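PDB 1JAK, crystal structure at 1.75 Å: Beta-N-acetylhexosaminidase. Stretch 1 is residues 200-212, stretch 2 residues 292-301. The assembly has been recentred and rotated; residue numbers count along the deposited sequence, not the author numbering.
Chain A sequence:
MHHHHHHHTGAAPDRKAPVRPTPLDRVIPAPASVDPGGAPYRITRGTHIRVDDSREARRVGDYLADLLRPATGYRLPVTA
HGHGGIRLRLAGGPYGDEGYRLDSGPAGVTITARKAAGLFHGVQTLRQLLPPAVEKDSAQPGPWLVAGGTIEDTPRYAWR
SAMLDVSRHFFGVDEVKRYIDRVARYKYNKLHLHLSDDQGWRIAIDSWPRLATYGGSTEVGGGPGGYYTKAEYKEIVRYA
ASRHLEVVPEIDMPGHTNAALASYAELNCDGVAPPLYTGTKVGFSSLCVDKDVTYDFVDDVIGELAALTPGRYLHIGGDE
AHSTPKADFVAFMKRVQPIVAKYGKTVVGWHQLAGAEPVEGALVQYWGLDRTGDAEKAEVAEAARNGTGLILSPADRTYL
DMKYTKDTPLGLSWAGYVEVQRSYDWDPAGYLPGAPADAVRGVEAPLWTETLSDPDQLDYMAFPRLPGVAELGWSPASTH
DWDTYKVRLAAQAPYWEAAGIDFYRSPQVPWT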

# COMPACT_ATOMS: atom_id res chain seq x y z
N GLY A 200 -6.46 -5.27 -19.34
CA GLY A 200 -5.13 -5.84 -19.40
C GLY A 200 -4.82 -6.97 -18.44
O GLY A 200 -5.37 -7.03 -17.33
N TRP A 201 -3.95 -7.87 -18.87
CA TRP A 201 -3.50 -9.00 -18.07
C TRP A 201 -2.01 -8.70 -17.93
O TRP A 201 -1.29 -8.67 -18.92
N ARG A 202 -1.55 -8.50 -16.70
CA ARG A 202 -0.17 -8.07 -16.48
C ARG A 202 0.88 -9.02 -15.93
O ARG A 202 1.94 -8.57 -15.50
N ILE A 203 0.61 -10.32 -15.92
CA ILE A 203 1.62 -11.27 -15.42
C ILE A 203 1.71 -12.45 -16.38
O ILE A 203 0.69 -13.06 -16.72
N ALA A 204 2.92 -12.77 -16.82
CA ALA A 204 3.11 -13.88 -17.74
C ALA A 204 2.79 -15.23 -17.10
O ALA A 204 3.31 -15.56 -16.04
N ILE A 205 1.93 -15.99 -17.77
CA ILE A 205 1.52 -17.32 -17.31
C ILE A 205 1.98 -18.29 -18.40
O ILE A 205 1.49 -18.24 -19.52
N ASP A 206 2.93 -19.17 -18.07
CA ASP A 206 3.46 -20.12 -19.05
C ASP A 206 2.43 -21.04 -19.69
O ASP A 206 2.48 -21.32 -20.89
N SER A 207 1.49 -21.53 -18.88
CA SER A 207 0.47 -22.45 -19.38
C SER A 207 -0.54 -21.80 -20.33
O SER A 207 -1.19 -22.50 -21.11
N TRP A 208 -0.66 -20.48 -20.26
CA TRP A 208 -1.57 -19.73 -21.13
C TRP A 208 -0.82 -18.48 -21.62
O TRP A 208 -1.12 -17.37 -21.19
N PRO A 209 0.15 -18.67 -22.52
CA PRO A 209 0.99 -17.62 -23.11
C PRO A 209 0.30 -16.39 -23.68
O PRO A 209 0.85 -15.29 -23.61
N ARG A 210 -0.89 -16.56 -24.25
CA ARG A 210 -1.61 -15.44 -24.85
C ARG A 210 -2.15 -14.42 -23.86
O ARG A 210 -2.45 -13.28 -24.24
N LEU A 211 -2.29 -14.81 -22.60
CA LEU A 211 -2.80 -13.88 -21.60
C LEU A 211 -1.93 -12.63 -21.57
O LEU A 211 -2.43 -11.51 -21.60
N ALA A 212 -0.61 -12.83 -21.55
CA ALA A 212 0.31 -11.70 -21.53
C ALA A 212 0.55 -11.09 -22.91
O ALA A 212 0.45 -9.87 -23.07
N ASP A 292 -16.16 -26.46 -17.83
CA ASP A 292 -15.07 -27.11 -17.11
C ASP A 292 -13.72 -26.43 -17.33
O ASP A 292 -12.93 -26.31 -16.40
N VAL A 293 -13.47 -25.98 -18.56
CA VAL A 293 -12.19 -25.34 -18.87
C VAL A 293 -11.91 -24.14 -17.96
O VAL A 293 -10.76 -23.81 -17.69
N THR A 294 -12.98 -23.50 -17.49
CA THR A 294 -12.84 -22.34 -16.61
C THR A 294 -12.02 -22.65 -15.37
O THR A 294 -11.17 -21.85 -14.96
N TYR A 295 -12.26 -23.81 -14.78
CA TYR A 295 -11.56 -24.21 -13.57
C TYR A 295 -10.15 -24.71 -13.82
O TYR A 295 -9.29 -24.64 -12.94
N ASP A 296 -9.89 -25.21 -15.02
CA ASP A 296 -8.54 -25.65 -15.36
C ASP A 296 -7.71 -24.38 -15.48
O ASP A 296 -6.58 -24.30 -15.00
N PHE A 297 -8.30 -23.38 -16.12
CA PHE A 297 -7.67 -22.07 -16.32
C PHE A 297 -7.34 -21.43 -14.98
O PHE A 297 -6.20 -21.00 -14.74
N VAL A 298 -8.33 -21.36 -14.09
CA VAL A 298 -8.13 -20.75 -12.78
C VAL A 298 -7.05 -21.48 -11.98
O VAL A 298 -6.21 -20.85 -11.34
N ASP A 299 -7.08 -22.81 -12.01
CA ASP A 299 -6.09 -23.58 -11.27
C ASP A 299 -4.69 -23.31 -11.81
O ASP A 299 -3.75 -23.11 -11.03
N ASP A 300 -4.54 -23.29 -13.14
CA ASP A 300 -3.23 -23.02 -13.74
C ASP A 300 -2.70 -21.65 -13.34
O ASP A 300 -1.53 -21.52 -12.96
N VAL A 301 -3.55 -20.63 -13.43
CA VAL A 301 -3.13 -19.28 -13.09
C VAL A 301 -2.79 -19.10 -11.61
O VAL A 301 -1.74 -18.56 -11.28

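Stretch 1 is mostly loop and turn, and it packs against one side of the helix in stretch 2. The two bury 410 Å² between them, and most of the contact is apolar.

Gly200 makes no contact with the helix. Trp201 points toward it, with chi1 t. Its ring reaches Val301 by its edge, with Trp201 CZ2 3.8 Å from Val301 CG1. It also meets Phe297, with Trp201 CH2 4.1 Å from Phe297 CZ. The indole nitrogen is used within its own stretch: Trp201 NE1 donates to Ile203 O at 2.7 Å. Arg202, Ile203 and Ala204 do not contact the helix.

Ile205 points toward the helix in the m, m rotamer. Its CG2 lies 4.3 Å from CG2 of Val301, whose chi1 is t. A type I turn runs from Ile205 to Trp208, closed by Trp208 N donating to Ile205 O at 3.2 Å. Asp206, within the turn, stays out of reach. Ser207, chi1 p, places OG 3.4 Å from Asp300 CB. That hydroxyl is hydrogen-bonded elsewhere in the structure.

Trp208 is the centre of the contact, with chi1 m and chi2 72°. One face of its indole receives the edge of Phe297, with the planes at 88° and Trp208 CD2 to Phe297 CD1 at 3.6 Å. The indole edge serves two other partners. Trp208 NE1 donates to Asp300 OD2 at 2.9 Å and 162°, a nearly straight hydrogen bond and the only one between the stretches. Trp208 CH2 packs on Val293 CG2 at 4.0 Å. Phe297 (chi1 t) and Asp300 (chi1 m) lie about one helical turn apart, so ring and carboxylate reach the same indole.

Pro209 and Arg210 stay clear of the helix. Leu211, m and t, points toward it. Its CD1 touches Phe297 CE1 at 3.6 Å and Val301 CG2 at 4.2 Å.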

# COMPACT_ATOMS: atom_id res chain seq x y z
CB TRP A 201 -3.72 -10.32 -18.82
CG TRP A 201 -3.30 -11.48 -18.00
CD1 TRP A 201 -2.03 -11.95 -17.83
CD2 TRP A 201 -4.14 -12.27 -17.16
NE1 TRP A 201 -2.03 -12.99 -16.93
CE2 TRP A 201 -3.32 -13.21 -16.51
CE3 TRP A 201 -5.52 -12.28 -16.90
CZ2 TRP A 201 -3.82 -14.15 -15.60
CZ3 TRP A 201 -6.03 -13.21 -16.00
CH2 TRP A 201 -5.17 -14.13 -15.36
CB ARG A 202 -0.18 -6.80 -15.62
CG ARG A 202 -1.18 -5.74 -16.08
CD ARG A 202 -0.91 -5.26 -17.51
NE ARG A 202 -1.80 -4.16 -17.88
CZ ARG A 202 -2.07 -3.80 -19.13
NH1 ARG A 202 -1.52 -4.46 -20.15
NH2 ARG A 202 -2.91 -2.81 -19.37
CB ILE A 203 1.29 -11.76 -13.98
CG1 ILE A 203 2.36 -12.76 -13.52
CG2 ILE A 203 -0.09 -12.39 -13.93
CD1 ILE A 203 3.76 -12.17 -13.42
CB ALA A 204 4.55 -13.88 -18.27
CB ILE A 205 -0.02 -17.41 -17.16
CG1 ILE A 205 -0.51 -16.36 -16.15
CG2 ILE A 205 -0.42 -18.81 -16.72
CD1 ILE A 205 0.06 -16.52 -14.75
CB ASP A 206 4.57 -20.98 -18.44
CG ASP A 206 5.78 -20.17 -18.00
OD1 ASP A 206 6.09 -19.16 -18.66
OD2 ASP A 206 6.42 -20.57 -17.01
CB SER A 207 -0.25 -23.11 -18.20
OG SER A 207 -0.65 -22.16 -17.22
CB TRP A 208 -2.83 -19.31 -20.36
CG TRP A 208 -3.62 -20.47 -19.80
CD1 TRP A 208 -3.27 -21.27 -18.76
CD2 TRP A 208 -4.86 -20.98 -20.30
NE1 TRP A 208 -4.21 -22.25 -18.57
CE2 TRP A 208 -5.20 -22.10 -19.51
CE3 TRP A 208 -5.72 -20.61 -21.35
CZ2 TRP A 208 -6.37 -22.85 -19.72
CZ3 TRP A 208 -6.88 -21.35 -21.56
CH2 TRP A 208 -7.19 -22.46 -20.75
CB PRO A 209 1.78 -18.37 -24.18
CG PRO A 209 1.85 -19.76 -23.65
CD PRO A 209 0.46 -19.97 -23.14
CB ARG A 210 -2.75 -15.94 -25.73
CG ARG A 210 -2.31 -16.59 -27.03
CD ARG A 210 -3.50 -17.17 -27.79
NE ARG A 210 -4.49 -16.16 -28.15
CZ ARG A 210 -4.31 -15.22 -29.07
NH1 ARG A 210 -3.17 -15.15 -29.75
NH2 ARG A 210 -5.28 -14.35 -29.33
CB LEU A 211 -2.83 -14.52 -20.21
CG LEU A 211 -3.81 -15.69 -20.03
CD1 LEU A 211 -3.65 -16.28 -18.64
CD2 LEU A 211 -5.24 -15.21 -20.24
CB ALA A 212 1.65 -12.13 -20.91
CB ASP A 292 -14.94 -28.58 -17.51
CG ASP A 292 -16.02 -29.46 -16.91
OD1 ASP A 292 -16.45 -29.18 -15.77
OD2 ASP A 292 -16.44 -30.43 -17.58
CB VAL A 293 -12.13 -24.88 -20.35
CG1 VAL A 293 -13.12 -23.75 -20.59
CG2 VAL A 293 -10.71 -24.45 -20.70
CB THR A 294 -14.23 -21.84 -16.16
OG1 THR A 294 -14.96 -21.39 -17.31
CG2 THR A 294 -14.09 -20.70 -15.16
CB TYR A 295 -12.43 -25.22 -12.82
CG TYR A 295 -13.79 -24.62 -12.56
CD1 TYR A 295 -13.98 -23.69 -11.54
CD2 TYR A 295 -14.86 -24.86 -13.43
CE1 TYR A 295 -15.18 -23.01 -11.39
CE2 TYR A 295 -16.07 -24.18 -13.29
CZ TYR A 295 -16.22 -23.26 -12.27
OH TYR A 295 -17.40 -22.56 -12.14
CB ASP A 296 -8.52 -26.40 -16.70
CG ASP A 296 -9.19 -27.75 -16.62
OD1 ASP A 296 -9.05 -28.43 -15.58
OD2 ASP A 296 -9.84 -28.15 -17.61
CB PHE A 297 -8.62 -21.17 -17.11
CG PHE A 297 -8.19 -19.73 -17.17
CD1 PHE A 297 -7.14 -19.33 -17.98
CD2 PHE A 297 -8.83 -18.77 -16.38
CE1 PHE A 297 -6.73 -18.00 -18.02
CE2 PHE A 297 -8.43 -17.44 -16.41
CZ PHE A 297 -7.38 -17.06 -17.24
CB VAL A 298 -9.44 -20.72 -11.97
CG1 VAL A 298 -9.16 -20.28 -10.54
CG2 VAL A 298 -10.43 -19.76 -12.63
CB ASP A 299 -6.41 -25.08 -11.35
CG ASP A 299 -5.53 -25.91 -10.43
OD1 ASP A 299 -4.35 -26.12 -10.78
OD2 ASP A 299 -6.00 -26.34 -9.36
CB ASP A 300 -3.31 -23.09 -15.28
CG ASP A 300 -3.44 -24.51 -15.81
OD1 ASP A 300 -3.06 -25.46 -15.10
OD2 ASP A 300 -3.89 -24.66 -16.96
CB VAL A 301 -4.22 -18.25 -13.48
CG1 VAL A 301 -3.86 -16.87 -12.94
CG2 VAL A 301 -4.35 -18.20 -15.00